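Amino acid ABC transporter, periplasmic amino acid-binding protein (Brucella ovis, PDB 4Z9N) probably serves as the periplasmic receptor of an amino acid ABC transporter and binds glutathione. Local coordinates at residues D[55-59]-D[60-64]; D[13-16]-D[17-20]; D[228-231]-D[232-235]; D[294-297]-D[298-302]; D[74-78]-D[79-83]. All coordinates share one frame; numbering follows the deposited sequence. Where two conformers were deposited one is given.

Interaction 1 (D[55-59]-D[60-64]); sequences AIFGD and PTKVK
Asp59 takes two bonds from Thr61. Asp59 OD1 accepts Thr61 N at 2.9 Å and Thr61 OG1 at 2.6 Å. Both donors come from the same face of the carboxylate. The backbone N-H stands well above the plane, 40° out of it. The hydroxyl is on the syn side, less far from the plane. This pair of bonds limits the rotation of the carboxylate. Asp59 CG points away from its own backbone N (chi1 -178°), which brings OD1 to the N and OG1 of Thr61. The other oxygen faces the lysine chain: Asp59 OD2 is 3.6 Å from Lys62 CE. Asp59 OD2 is 4.1 Å from Lys62 NZ, beyond a salt bridge but still a likely mild attraction. The two side chains cross at about a right angle, with Asp59 CB 3.6 Å from Lys62 CG. These side chains sit on a type I beta turn from Asp59 to Lys62, closed by the bond from Lys62 N to Asp59 O at 3.2 Å. The turn leads from helix 44-57 into strand 63-67, as part of the helix-strand alternation of the solute-binding fold. Gly58, with positive phi, ends the helix just before it. Lys62 CB also touches Phe57 CD2, at 3.7 Å and obliquely to the ring. Ile56 CG2 rests over the centre of one face of that ring. Further out, Arg50 NH1 bonds Pro60 O and so ties the turn back to the helix. Lys62 is the centre of an inverse gamma turn, and its backbone bonds to Leu21 of the neighbouring strand.

Interaction 2 (D[13-16]-D[17-20]); sequences SDVK and AKGF
Phe20, whose O lies 3.5 Å from Val15 CG1, has lysine chains on both faces of its ring. On one face is Lys18 CG, 4.0 Å above the plane and displaced toward the rim. Lys64 approaches the opposite face in a cation-pi contact. The Lys18 chain starts between its own backbone N and carbonyl carbon (chi1 69°). That turns CG over the ring and also back against the helix, with Lys18 CG 3.5 Å from Asp14 O. Beyond CG the chain is extended, and its NZ makes a salt bridge with Asp83. Its tip is thus fixed by an acid from a later loop. Along the backbone, Ala17 N bonds Ser13 O at 2.9 Å and Lys18 N bonds Asp14 O at 3.0 Å. Gly19 N still bonds Val15 O at 2.9 Å. Phe20 N adds a weak bond to the same Val15 O, at 3.5 Å. Val15 O thus accepts the Gly19 N-H and, weakly, that of Phe20. Ala17 CB lies 3.3 Å from Ser13 O, one turn back. Val15 is buried and meets Ile56 and Phe57 of helix 44-57. Asp14 and Lys16 lie on the solvent side. Gly19 takes positive phi, which glycine readily adopts. The chain then turns extended at Phe20 and enters strand 21-25. This is a helix C-terminus ended by glycine, joining helix 11-18 to the central strand of the parallel sheet.

Interaction 3 (D[228-231]-D[232-235]); sequences VRWT and HNAL
From Val228 to Leu235 the chain is regular alpha-helix, with His232 N bonding Val228 O at 3.2 Å and Leu235 N bonding Thr231 O at 3.0 Å. Arg229 O accepts twice from one residue: the helical bond from Asn233 N at 3.0 Å and a second from Asn233 ND2 at 2.9 Å. The amide donor stands 45° out of the carbonyl plane. Asn233 can fold back this way because its CG sits beside its own N, opposite the carbonyl carbon (chi1 -78°). Its other end, OD1, receives the backbone N of Ile325, so both ends of this buried amide are held. The side chains of Asn233 and Arg229 run side by side, with ND2 of the asparagine 3.5 Å from CG of the arginine. Asn233 CB packs obliquely against Trp230 CE3 at 3.6 Å. Arg229 CG also lies over one face of that indole, near its rim. Leu235 CG rests 3.4 Å from Thr231 O, one turn back. Thr231 OG1 bonds Val227 O, and His232 ND1 bonds the hydroxyl of Tyr48. The polar ends of Arg229 and Trp230 reach the second subunit. Arg229 NH1 makes a salt bridge with Asp96 of that subunit and also bonds Asp226 of its own chain. Trp230 NE1 bonds the same Asp96 of the second subunit. Asp96 is among the sodium-binding residues, and a sodium ion lies about 4 Å from the Arg229 side chain. Helix 222-240 thus packs in the protein core while one side of it meets the subunit interface at a metal site.

Interaction 4 (D[294-297]-D[298-302]); sequences EIFE and RNIGS
Phe296 and Ile300 make the tight side of this helix end. Ile300 CG1 stands 3.8 Å from the centre of the Phe296 ring, almost exactly above it, in a CH-pi contact. Ile300 CD1 adds a contact of 3.7 Å with Phe296 CE2. Ile300 CG1 lies between its own N and carbonyl carbon (chi1 62°), a turn that brings the branch over the ring. Phe296 O accepts Ile300 N, nearly along the C=O axis, and Gly301 N, both at 2.9 Å. Ile295 O likewise takes Asn299 ND2 at 2.8 Å, beside a weak bond from Asn299 N. Phe44 and Tyr108 pack around the apolar pair.

The outer side is polar and partly water-mediated. There the guanidinium of Arg298 lies flat over Glu294 O, 3.6 Å below its plane. Glu294 and Arg298 do not touch by their charged atoms. A water joins Glu294 OE1 to Arg298 NH2, 2.8 Å from each, in the plane of the guanidinium. Glu297 bends back toward Ser302, and Glu297 OE1 takes a weak bond from Ser302 N.

Arg298 NH1 and Asn299 ND2 both bind Asp47 OD1 of helix 44-57, while Arg298 NH2 also reaches Val289 O. Arg298 and the Asn299 amide would probably favour an ionised Asp47. The end of helix 292-299 is thus fixed by apolar contacts on one side and by a shared carboxylate on the other.

Interaction 5 (D[74-78]-D[79-83]); sequences FTALQ and SGEVD
Thr75 O receives Ser79 N at 2.9 Å, the last regular bond of helix 73-78. Ser79 OG turns back over the same helix end. With OG between its own N and carbonyl carbon (chi1 76°), Ser79 OG lies 3.3 Å from Ala76 O. Ser79 OG accepts Glu81 N at 3.2 Å, which makes an ST turn. Gly80 N bonds Leu77 O at 3.2 Å, from well above the carbonyl plane. Gly80 has positive phi. Val82 N then returns to Ala76 O, also at 3.2 Å, with its donor 44° out of the carbonyl plane. The loop is thereby folded back along the helix.

Apolar groups fill the inner side. Leu77 CD1 meets Val82 CG2 at 4.0 Å and approaches Val82 O at 3.5 Å. Val82 CG2 also lies 3.7 Å from Leu77 CA. Leu77 packs on Leu101 of the long strand, and Val82 on Thr66 of strand 63-67. Ser79 and Glu81 remain on the solvent side.

Two carbonyls of this turn share one donor: Leu77 O and Val82 O both bond Arg218 NH1. Asp83 OD2, the partner of Lys18, also takes the backbone N of Gln22. The buried acid would probably be kept ionised by that lysine. Arg218 and Lys18 thus serve Leu77 O, Val82 O and Asp83 where the chain passes into strand 84-85.

In the fold
Interaction 3 is the buried one, deep in helix 222-240. Interactions 1 and 2 lie at the surface, and interactions 4 and 5 are partly buried, on opposite sides of the chain's centre. Interactions 1 and 2 flank the same parallel sheet and touch: Phe57 CZ lies 3.3 Å from Val15 O. Interaction 2 meets interaction 5 through charge, by the bridge from Lys18 NZ to Asp83 OD2. Interaction 3 meets interaction 1 by packing of Ala55 on Thr231, and interaction 4 by an apolar contact of Leu235 with Ile295. Glycine with positive phi ends the helix in interactions 1, 2 and 5. Side-chain amides bond a carbonyl one turn back in 3 and 4.

Interaction 1 (D[55-59]-D[60-64])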
loop_
_atom_site.group_PDB
_atom_site.type_symbol
_atom_site.label_atom_id
_atom_site.label_comp_id
_atom_site.label_asym_id
_atom_site.label_seq_id
_atom_site.Cartn_x
_atom_site.Cartn_y
_atom_site.Cartn_z
ATOM N N ALA D 55 -7.632 -1.653 19.899
ATOM C CA ALA D 55 -6.235 -1.241 20.008
ATOM C C ALA D 55 -6.004 -0.218 21.113
ATOM O O ALA D 55 -4.972 -0.228 21.785
ATOM C CB ALA D 55 -5.754 -0.673 18.667
ATOM N N ILE D 56 -6.967 0.677 21.287
ATOM C CA ILE D 56 -6.804 1.815 22.175
ATOM C C ILE D 56 -7.328 1.521 23.561
ATOM O O ILE D 56 -6.663 1.817 24.555
ATOM C CB ILE D 56 -7.503 3.063 21.602
ATOM C CG1 ILE D 56 -6.890 3.444 20.253
ATOM C CG2 ILE D 56 -7.434 4.231 22.584
ATOM C CD1 ILE D 56 -7.664 4.545 19.526
ATOM N N PHE D 57 -8.528 0.944 23.618
ATOM C CA PHE D 57 -9.252 0.791 24.877
ATOM C C PHE D 57 -9.324 -0.652 25.366
ATOM O O PHE D 57 -9.732 -0.893 26.496
ATOM C CB PHE D 57 -10.681 1.342 24.736
ATOM C CG PHE D 57 -10.743 2.805 24.411
ATOM C CD1 PHE D 57 -10.435 3.757 25.371
ATOM C CD2 PHE D 57 -11.133 3.234 23.150
ATOM C CE1 PHE D 57 -10.493 5.114 25.071
ATOM C CE2 PHE D 57 -11.205 4.587 22.852
ATOM C CZ PHE D 57 -10.882 5.527 23.808
ATOM N N GLY D 58 -8.943 -1.608 24.522
ATOM C CA GLY D 58 -9.096 -3.013 24.866
ATOM C C GLY D 58 -10.551 -3.444 24.966
ATOM O O GLY D 58 -10.890 -4.405 25.661
ATOM N N ASP D 59 -11.414 -2.718 24.263
ATOM C CA ASP D 59 -12.854 -2.940 24.323
ATOM C C ASP D 59 -13.444 -2.495 22.986
ATOM O O ASP D 59 -13.482 -1.309 22.709
ATOM C CB ASP D 59 -13.463 -2.154 25.498
ATOM C CG ASP D 59 -14.967 -2.372 25.663
ATOM O OD1 ASP D 59 -15.627 -2.896 24.741
ATOM O OD2 ASP D 59 -15.498 -1.996 26.735
ATOM N N PRO D 60 -13.908 -3.448 22.165
ATOM C CA PRO D 60 -14.433 -3.128 20.825
ATOM C C PRO D 60 -15.760 -2.357 20.836
ATOM O O PRO D 60 -16.236 -1.971 19.759
ATOM C CB PRO D 60 -14.629 -4.507 20.181
ATOM C CG PRO D 60 -14.749 -5.468 21.349
ATOM C CD PRO D 60 -13.902 -4.899 22.442
ATOM N N THR D 61 -16.342 -2.136 22.015
ATOM C CA THR D 61 -17.610 -1.422 22.098
ATOM C C THR D 61 -17.421 0.028 22.535
ATOM O O THR D 61 -18.388 0.762 22.688
ATOM C CB THR D 61 -18.585 -2.114 23.075
ATOM O OG1 THR D 61 -18.071 -2.018 24.408
ATOM C CG2 THR D 61 -18.747 -3.592 22.719
ATOM N N LYS D 62 -16.174 0.435 22.746
ATOM C CA LYS D 62 -15.857 1.817 23.110
ATOM C C LYS D 62 -15.811 2.687 21.859
ATOM O O LYS D 62 -14.793 3.308 21.538
ATOM C CB LYS D 62 -14.522 1.880 23.865
ATOM C CG LYS D 62 -14.538 1.246 25.263
ATOM C CD LYS D 62 -15.371 2.062 26.221
ATOM C CE LYS D 62 -15.333 1.492 27.646
ATOM N NZ LYS D 62 -13.960 1.486 28.232
ATOM N N VAL D 63 -16.929 2.718 21.149
ATOM C CA VAL D 63 -17.007 3.394 19.866
ATOM C C VAL D 63 -18.413 3.926 19.693
ATOM O O VAL D 63 -19.372 3.305 20.171
ATOM C CB VAL D 63 -16.622 2.443 18.719
ATOM C CG1 VAL D 63 -17.483 1.190 18.768
ATOM C CG2 VAL D 63 -16.752 3.138 17.363
ATOM N N LYS D 64 -18.533 5.092 19.053
ATOM C CA LYS D 64 -19.830 5.626 18.648
ATOM C C LYS D 64 -19.829 5.826 17.138
ATOM O O LYS D 64 -18.811 6.228 16.552
ATOM C CB LYS D 64 -20.162 6.944 19.367
ATOM C CG LYS D 64 -20.240 6.836 20.882
ATOM C CD LYS D 64 -20.758 8.145 21.485
ATOM C CE LYS D 64 -20.652 8.153 22.997
ATOM N NZ LYS D 64 -21.329 9.344 23.574
#

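Interaction 2 (D[13-16]-D[17-20])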
loop_
_atom_site.group_PDB
_atom_site.type_symbol
_atom_site.label_atom_id
_atom_site.label_comp_id
_atom_site.label_asym_id
_atom_site.label_seq_id
_atom_site.Cartn_x
_atom_site.Cartn_y
_atom_site.Cartn_z
ATOM N N SER D 13 -4.809 11.370 21.867
ATOM C CA SER D 13 -5.009 11.870 23.225
ATOM C C SER D 13 -6.459 12.265 23.485
ATOM O O SER D 13 -7.008 11.994 24.557
ATOM C CB SER D 13 -4.093 13.064 23.492
ATOM O OG SER D 13 -4.296 13.575 24.796
ATOM N N ASP D 14 -7.075 12.914 22.502
ATOM C CA ASP D 14 -8.463 13.352 22.626
ATOM C C ASP D 14 -9.426 12.175 22.662
ATOM O O ASP D 14 -10.412 12.202 23.395
ATOM C CB ASP D 14 -8.830 14.301 21.483
ATOM C CG ASP D 14 -7.993 15.567 21.489
ATOM O OD1 ASP D 14 -7.909 16.232 20.437
ATOM O OD2 ASP D 14 -7.417 15.892 22.544
ATOM N N VAL D 15 -9.127 11.145 21.873
ATOM C CA VAL D 15 -9.918 9.921 21.869
ATOM C C VAL D 15 -9.858 9.235 23.246
ATOM O O VAL D 15 -10.882 8.826 23.790
ATOM C CB VAL D 15 -9.453 8.971 20.735
ATOM C CG1 VAL D 15 -10.009 7.566 20.946
ATOM C CG2 VAL D 15 -9.861 9.542 19.367
ATOM N N LYS D 16 -8.665 9.120 23.821
ATOM C CA LYS D 16 -8.550 8.491 25.130
ATOM C C LYS D 16 -9.237 9.334 26.196
ATOM O O LYS D 16 -9.884 8.798 27.088
ATOM C CB LYS D 16 -7.093 8.250 25.512
ATOM C CG LYS D 16 -6.367 7.336 24.554
ATOM C CD LYS D 16 -4.868 7.388 24.742
ATOM C CE LYS D 16 -4.451 6.571 25.940
ATOM N NZ LYS D 16 -3.168 7.059 26.522
ATOM N N ALA D 17 -9.102 10.650 26.086
ATOM C CA ALA D 17 -9.738 11.564 27.031
ATOM C C ALA D 17 -11.267 11.468 27.020
ATOM O O ALA D 17 -11.888 11.496 28.076
ATOM C CB ALA D 17 -9.305 12.988 26.751
ATOM N N LYS D 18 -11.890 11.364 25.847
ATOM C CA LYS D 18 -13.349 11.313 25.831
ATOM C C LYS D 18 -13.819 9.883 26.112
ATOM O O LYS D 18 -14.960 9.666 26.535
ATOM C CB LYS D 18 -13.914 11.845 24.516
ATOM C CG LYS D 18 -13.655 10.998 23.301
ATOM C CD LYS D 18 -14.100 11.735 22.026
ATOM C CE LYS D 18 -13.886 10.855 20.792
ATOM N NZ LYS D 18 -14.208 11.559 19.516
ATOM N N GLY D 19 -12.924 8.920 25.916
ATOM C CA GLY D 19 -13.153 7.552 26.356
ATOM C C GLY D 19 -13.796 6.619 25.348
ATOM O O GLY D 19 -14.229 5.517 25.682
ATOM N N PHE D 20 -13.857 7.062 24.101
ATOM C CA PHE D 20 -14.398 6.243 23.028
ATOM C C PHE D 20 -13.912 6.802 21.702
ATOM O O PHE D 20 -13.389 7.918 21.644
ATOM C CB PHE D 20 -15.930 6.223 23.073
ATOM C CG PHE D 20 -16.550 7.570 22.860
ATOM C CD1 PHE D 20 -16.860 8.012 21.585
ATOM C CD2 PHE D 20 -16.827 8.396 23.934
ATOM C CE1 PHE D 20 -17.423 9.254 21.382
ATOM C CE2 PHE D 20 -17.399 9.647 23.737
ATOM C CZ PHE D 20 -17.699 10.072 22.464
#

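Interaction 3 (D[228-231]-D[232-235])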
loop_
_atom_site.group_PDB
_atom_site.type_symbol
_atom_site.label_atom_id
_atom_site.label_comp_id
_atom_site.label_asym_id
_atom_site.label_seq_id
_atom_site.Cartn_x
_atom_site.Cartn_y
_atom_site.Cartn_z
ATOM N N VAL D 228 -4.073 4.106 13.132
ATOM C CA VAL D 228 -5.053 3.508 12.228
ATOM C C VAL D 228 -4.339 2.575 11.269
ATOM O O VAL D 228 -4.778 1.449 11.049
ATOM C CB VAL D 228 -5.846 4.578 11.476
ATOM C CG1 VAL D 228 -6.765 3.935 10.420
ATOM C CG2 VAL D 228 -6.662 5.442 12.475
ATOM N N ARG D 229 -3.224 3.043 10.721
ATOM C CA ARG D 229 -2.416 2.239 9.803
ATOM C C ARG D 229 -1.968 0.920 10.424
ATOM O O ARG D 229 -2.008 -0.154 9.804
ATOM C CB ARG D 229 -1.173 3.015 9.369
ATOM C CG ARG D 229 -0.234 2.179 8.490
ATOM C CD ARG D 229 0.946 2.994 7.960
ATOM N NE ARG D 229 0.527 4.323 7.544
ATOM C CZ ARG D 229 0.816 5.445 8.196
ATOM N NH1 ARG D 229 1.583 5.427 9.277
ATOM N NH2 ARG D 229 0.352 6.597 7.746
ATOM N N TRP D 230 -1.511 0.999 11.658
ATOM C CA TRP D 230 -0.904 -0.173 12.231
ATOM C C TRP D 230 -1.932 -1.101 12.872
ATOM O O TRP D 230 -1.653 -2.282 13.027
ATOM C CB TRP D 230 0.213 0.252 13.179
ATOM C CG TRP D 230 1.373 0.569 12.328
ATOM C CD1 TRP D 230 1.819 1.807 11.956
ATOM C CD2 TRP D 230 2.180 -0.379 11.615
ATOM N NE1 TRP D 230 2.876 1.686 11.088
ATOM C CE2 TRP D 230 3.126 0.356 10.868
ATOM C CE3 TRP D 230 2.215 -1.779 11.566
ATOM C CZ2 TRP D 230 4.088 -0.263 10.062
ATOM C CZ3 TRP D 230 3.177 -2.394 10.776
ATOM C CH2 TRP D 230 4.102 -1.635 10.031
ATOM N N THR D 231 -3.135 -0.598 13.154
ATOM C CA THR D 231 -4.264 -1.490 13.433
ATOM C C THR D 231 -4.513 -2.390 12.210
ATOM O O THR D 231 -4.582 -3.615 12.333
ATOM C CB THR D 231 -5.546 -0.711 13.782
ATOM O OG1 THR D 231 -5.348 -0.014 15.013
ATOM C CG2 THR D 231 -6.740 -1.659 13.924
ATOM N N HIS D 232 -4.640 -1.771 11.036
ATOM C CA HIS D 232 -4.800 -2.505 9.780
ATOM C C HIS D 232 -3.703 -3.537 9.538
ATOM O O HIS D 232 -3.975 -4.692 9.207
ATOM C CB HIS D 232 -4.835 -1.509 8.619
ATOM C CG HIS D 232 -4.789 -2.137 7.262
ATOM N ND1 HIS D 232 -5.754 -3.009 6.802
ATOM C CD2 HIS D 232 -3.927 -1.949 6.229
ATOM C CE1 HIS D 232 -5.469 -3.357 5.556
ATOM N NE2 HIS D 232 -4.367 -2.724 5.186
ATOM N N ASN D 233 -2.457 -3.127 9.705
ATOM C CA ASN D 233 -1.371 -4.038 9.372
ATOM C C ASN D 233 -1.232 -5.122 10.428
ATOM O O ASN D 233 -0.829 -6.240 10.108
ATOM C CB ASN D 233 -0.072 -3.261 9.166
ATOM C CG ASN D 233 -0.033 -2.587 7.803
ATOM O OD1 ASN D 233 0.246 -3.240 6.803
ATOM N ND2 ASN D 233 -0.352 -1.284 7.752
ATOM N N ALA D 234 -1.627 -4.821 11.667
ATOM C CA ALA D 234 -1.667 -5.850 12.693
ATOM C C ALA D 234 -2.683 -6.916 12.303
ATOM O O ALA D 234 -2.418 -8.114 12.449
ATOM C CB ALA D 234 -2.011 -5.262 14.065
ATOM N N LEU D 235 -3.839 -6.487 11.808
ATOM C CA LEU D 235 -4.860 -7.443 11.379
ATOM C C LEU D 235 -4.323 -8.368 10.283
ATOM O O LEU D 235 -4.586 -9.580 10.287
ATOM C CB LEU D 235 -6.113 -6.718 10.878
ATOM C CG LEU D 235 -6.951 -6.031 11.964
ATOM C CD1 LEU D 235 -8.002 -5.126 11.335
ATOM C CD2 LEU D 235 -7.600 -7.073 12.874
#

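Interaction 4 (D[294-297]-D[298-302])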
loop_
_atom_site.group_PDB
_atom_site.type_symbol
_atom_site.label_atom_id
_atom_site.label_comp_id
_atom_site.label_asym_id
_atom_site.label_seq_id
_atom_site.Cartn_x
_atom_site.Cartn_y
_atom_site.Cartn_z
ATOM N N GLU D 294 -10.785 -13.295 9.547
ATOM C CA GLU D 294 -11.972 -13.512 10.348
ATOM C C GLU D 294 -12.996 -12.395 10.143
ATOM O O GLU D 294 -14.197 -12.668 10.085
ATOM C CB GLU D 294 -11.606 -13.644 11.819
ATOM C CG GLU D 294 -10.706 -14.844 12.118
ATOM C CD GLU D 294 -10.538 -15.049 13.598
ATOM O OE1 GLU D 294 -11.355 -15.801 14.196
ATOM O OE2 GLU D 294 -9.601 -14.456 14.171
ATOM N N ILE D 295 -12.520 -11.156 10.012
ATOM C CA ILE D 295 -13.396 -10.022 9.739
ATOM C C ILE D 295 -14.020 -10.189 8.363
ATOM O O ILE D 295 -15.219 -9.962 8.185
ATOM C CB ILE D 295 -12.631 -8.682 9.839
ATOM C CG1 ILE D 295 -12.163 -8.440 11.277
ATOM C CG2 ILE D 295 -13.492 -7.520 9.359
ATOM C CD1 ILE D 295 -11.200 -7.259 11.395
ATOM N N PHE D 296 -13.204 -10.600 7.398
ATOM C CA PHE D 296 -13.671 -10.811 6.029
ATOM C C PHE D 296 -14.759 -11.880 5.998
ATOM O O PHE D 296 -15.853 -11.661 5.485
ATOM C CB PHE D 296 -12.500 -11.209 5.107
ATOM C CG PHE D 296 -12.829 -11.156 3.641
ATOM C CD1 PHE D 296 -13.590 -12.151 3.050
ATOM C CD2 PHE D 296 -12.371 -10.108 2.851
ATOM C CE1 PHE D 296 -13.902 -12.099 1.702
ATOM C CE2 PHE D 296 -12.673 -10.055 1.503
ATOM C CZ PHE D 296 -13.443 -11.045 0.929
ATOM N N GLU D 297 -14.463 -13.045 6.565
ATOM C CA GLU D 297 -15.376 -14.169 6.438
ATOM C C GLU D 297 -16.734 -13.971 7.115
ATOM O O GLU D 297 -17.765 -14.358 6.556
ATOM C CB GLU D 297 -14.703 -15.428 6.984
ATOM C CG GLU D 297 -13.669 -15.979 6.010
ATOM C CD GLU D 297 -14.283 -16.286 4.649
ATOM O OE1 GLU D 297 -15.362 -16.910 4.626
ATOM O OE2 GLU D 297 -13.707 -15.904 3.610
ATOM N N ARG D 298 -16.753 -13.384 8.309
ATOM C CA ARG D 298 -18.003 -13.279 9.056
ATOM C C ARG D 298 -18.930 -12.229 8.448
ATOM O O ARG D 298 -20.145 -12.278 8.642
ATOM C CB ARG D 298 -17.730 -12.947 10.531
ATOM C CG ARG D 298 -17.491 -11.463 10.818
ATOM C CD ARG D 298 -17.480 -11.172 12.312
ATOM N NE ARG D 298 -16.413 -11.909 12.978
ATOM C CZ ARG D 298 -15.269 -11.370 13.390
ATOM N NH1 ARG D 298 -15.047 -10.069 13.249
ATOM N NH2 ARG D 298 -14.358 -12.131 13.978
ATOM N N ASN D 299 -18.354 -11.279 7.720
ATOM C CA ASN D 299 -19.135 -10.156 7.206
ATOM C C ASN D 299 -19.477 -10.265 5.728
ATOM O O ASN D 299 -20.598 -9.964 5.329
ATOM C CB ASN D 299 -18.379 -8.852 7.439
ATOM C CG ASN D 299 -18.353 -8.455 8.891
ATOM O OD1 ASN D 299 -19.398 -8.223 9.499
ATOM N ND2 ASN D 299 -17.156 -8.351 9.452
ATOM N N ILE D 300 -18.501 -10.630 4.903
ATOM C CA ILE D 300 -18.699 -10.548 3.459
ATOM C C ILE D 300 -18.256 -11.821 2.743
ATOM O O ILE D 300 -18.551 -12.002 1.564
ATOM C CB ILE D 300 -17.975 -9.299 2.855
ATOM C CG1 ILE D 300 -16.458 -9.370 3.062
ATOM C CG2 ILE D 300 -18.542 -8.015 3.442
ATOM C CD1 ILE D 300 -15.694 -8.178 2.459
ATOM N N GLY D 301 -17.574 -12.713 3.454
ATOM C CA GLY D 301 -17.089 -13.937 2.837
ATOM C C GLY D 301 -18.034 -15.134 2.935
ATOM O O GLY D 301 -19.254 -14.993 2.922
ATOM N N SER D 302 -17.458 -16.327 3.045
ATOM C CA SER D 302 -18.255 -17.551 3.053
ATOM C C SER D 302 -19.043 -17.730 4.349
ATOM O O SER D 302 -19.966 -18.544 4.410
ATOM C CB SER D 302 -17.351 -18.763 2.803
ATOM O OG SER D 302 -16.343 -18.856 3.797
HETATM O O HOH W 1 -13.652 -14.551 15.258
#

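Interaction 5 (D[74-78]-D[79-83])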
loop_
_atom_site.group_PDB
_atom_site.type_symbol
_atom_site.label_atom_id
_atom_site.label_comp_id
_atom_site.label_asym_id
_atom_site.label_seq_id
_atom_site.Cartn_x
_atom_site.Cartn_y
_atom_site.Cartn_z
ATOM N N PHE D 74 -16.984 13.409 3.834
ATOM C CA PHE D 74 -15.676 14.059 3.964
ATOM C C PHE D 74 -15.760 15.269 4.917
ATOM O O PHE D 74 -14.836 15.511 5.694
ATOM C CB PHE D 74 -15.131 14.457 2.585
ATOM C CG PHE D 74 -14.958 13.289 1.666
ATOM C CD1 PHE D 74 -14.041 12.291 1.967
ATOM C CD2 PHE D 74 -15.774 13.150 0.546
ATOM C CE1 PHE D 74 -13.887 11.183 1.140
ATOM C CE2 PHE D 74 -15.640 12.057 -0.295
ATOM C CZ PHE D 74 -14.697 11.061 -0.002
ATOM N N THR D 75 -16.873 15.999 4.855
ATOM C CA THR D 75 -17.076 17.171 5.701
ATOM C C THR D 75 -17.034 16.769 7.175
ATOM O O THR D 75 -16.419 17.446 7.999
ATOM C CB THR D 75 -18.417 17.864 5.397
ATOM O OG1 THR D 75 -18.473 18.201 4.005
ATOM C CG2 THR D 75 -18.562 19.130 6.228
ATOM N N ALA D 76 -17.681 15.647 7.481
ATOM C CA ALA D 76 -17.749 15.129 8.845
ATOM C C ALA D 76 -16.351 14.848 9.393
ATOM O O ALA D 76 -16.091 15.064 10.569
ATOM C CB ALA D 76 -18.599 13.859 8.898
ATOM N N LEU D 77 -15.448 14.367 8.540
ATOM C CA LEU D 77 -14.086 14.095 8.984
ATOM C C LEU D 77 -13.274 15.394 9.068
ATOM O O LEU D 77 -12.537 15.612 10.032
ATOM C CB LEU D 77 -13.407 13.091 8.049
ATOM C CG LEU D 77 -11.968 12.653 8.356
ATOM C CD1 LEU D 77 -11.855 11.998 9.734
ATOM C CD2 LEU D 77 -11.457 11.701 7.275
ATOM N N GLN D 78 -13.423 16.263 8.069
ATOM C CA GLN D 78 -12.682 17.524 8.050
ATOM C C GLN D 78 -13.014 18.391 9.249
ATOM O O GLN D 78 -12.158 19.099 9.767
ATOM C CB GLN D 78 -12.978 18.309 6.768
ATOM C CG GLN D 78 -12.451 17.674 5.497
ATOM C CD GLN D 78 -12.994 18.374 4.254
ATOM O OE1 GLN D 78 -12.282 18.570 3.264
ATOM N NE2 GLN D 78 -14.255 18.771 4.313
ATOM N N SER D 79 -14.265 18.332 9.684
ATOM C CA SER D 79 -14.750 19.231 10.723
ATOM C C SER D 79 -14.319 18.741 12.103
ATOM O O SER D 79 -14.371 19.481 13.086
ATOM C CB SER D 79 -16.271 19.345 10.664
ATOM O OG SER D 79 -16.873 18.178 11.216
ATOM N N GLY D 80 -13.905 17.485 12.176
ATOM C CA GLY D 80 -13.567 16.890 13.454
ATOM C C GLY D 80 -14.723 16.149 14.101
ATOM O O GLY D 80 -14.586 15.618 15.207
ATOM N N GLU D 81 -15.865 16.100 13.420
ATOM C CA GLU D 81 -17.033 15.450 14.004
ATOM C C GLU D 81 -16.751 13.954 14.176
ATOM O O GLU D 81 -17.188 13.355 15.160
ATOM C CB GLU D 81 -18.286 15.666 13.155
ATOM C CG GLU D 81 -19.463 14.763 13.553
ATOM C CD GLU D 81 -20.719 14.988 12.721
ATOM O OE1 GLU D 81 -21.734 14.300 12.989
ATOM O OE2 GLU D 81 -20.687 15.843 11.807
ATOM N N VAL D 82 -16.024 13.359 13.229
ATOM C CA VAL D 82 -15.555 11.983 13.405
ATOM C C VAL D 82 -14.036 11.962 13.416
ATOM O O VAL D 82 -13.381 12.825 12.823
ATOM C CB VAL D 82 -16.108 11.005 12.322
ATOM C CG1 VAL D 82 -17.635 10.980 12.355
ATOM C CG2 VAL D 82 -15.582 11.352 10.920
ATOM N N ASP D 83 -13.491 10.958 14.094
ATOM C CA ASP D 83 -12.052 10.787 14.253
ATOM C C ASP D 83 -11.441 10.015 13.080
ATOM O O ASP D 83 -10.258 10.166 12.783
ATOM C CB ASP D 83 -11.758 10.050 15.567
ATOM C CG ASP D 83 -12.348 10.758 16.776
ATOM O OD1 ASP D 83 -12.147 11.982 16.915
ATOM O OD2 ASP D 83 -13.023 10.088 17.585
#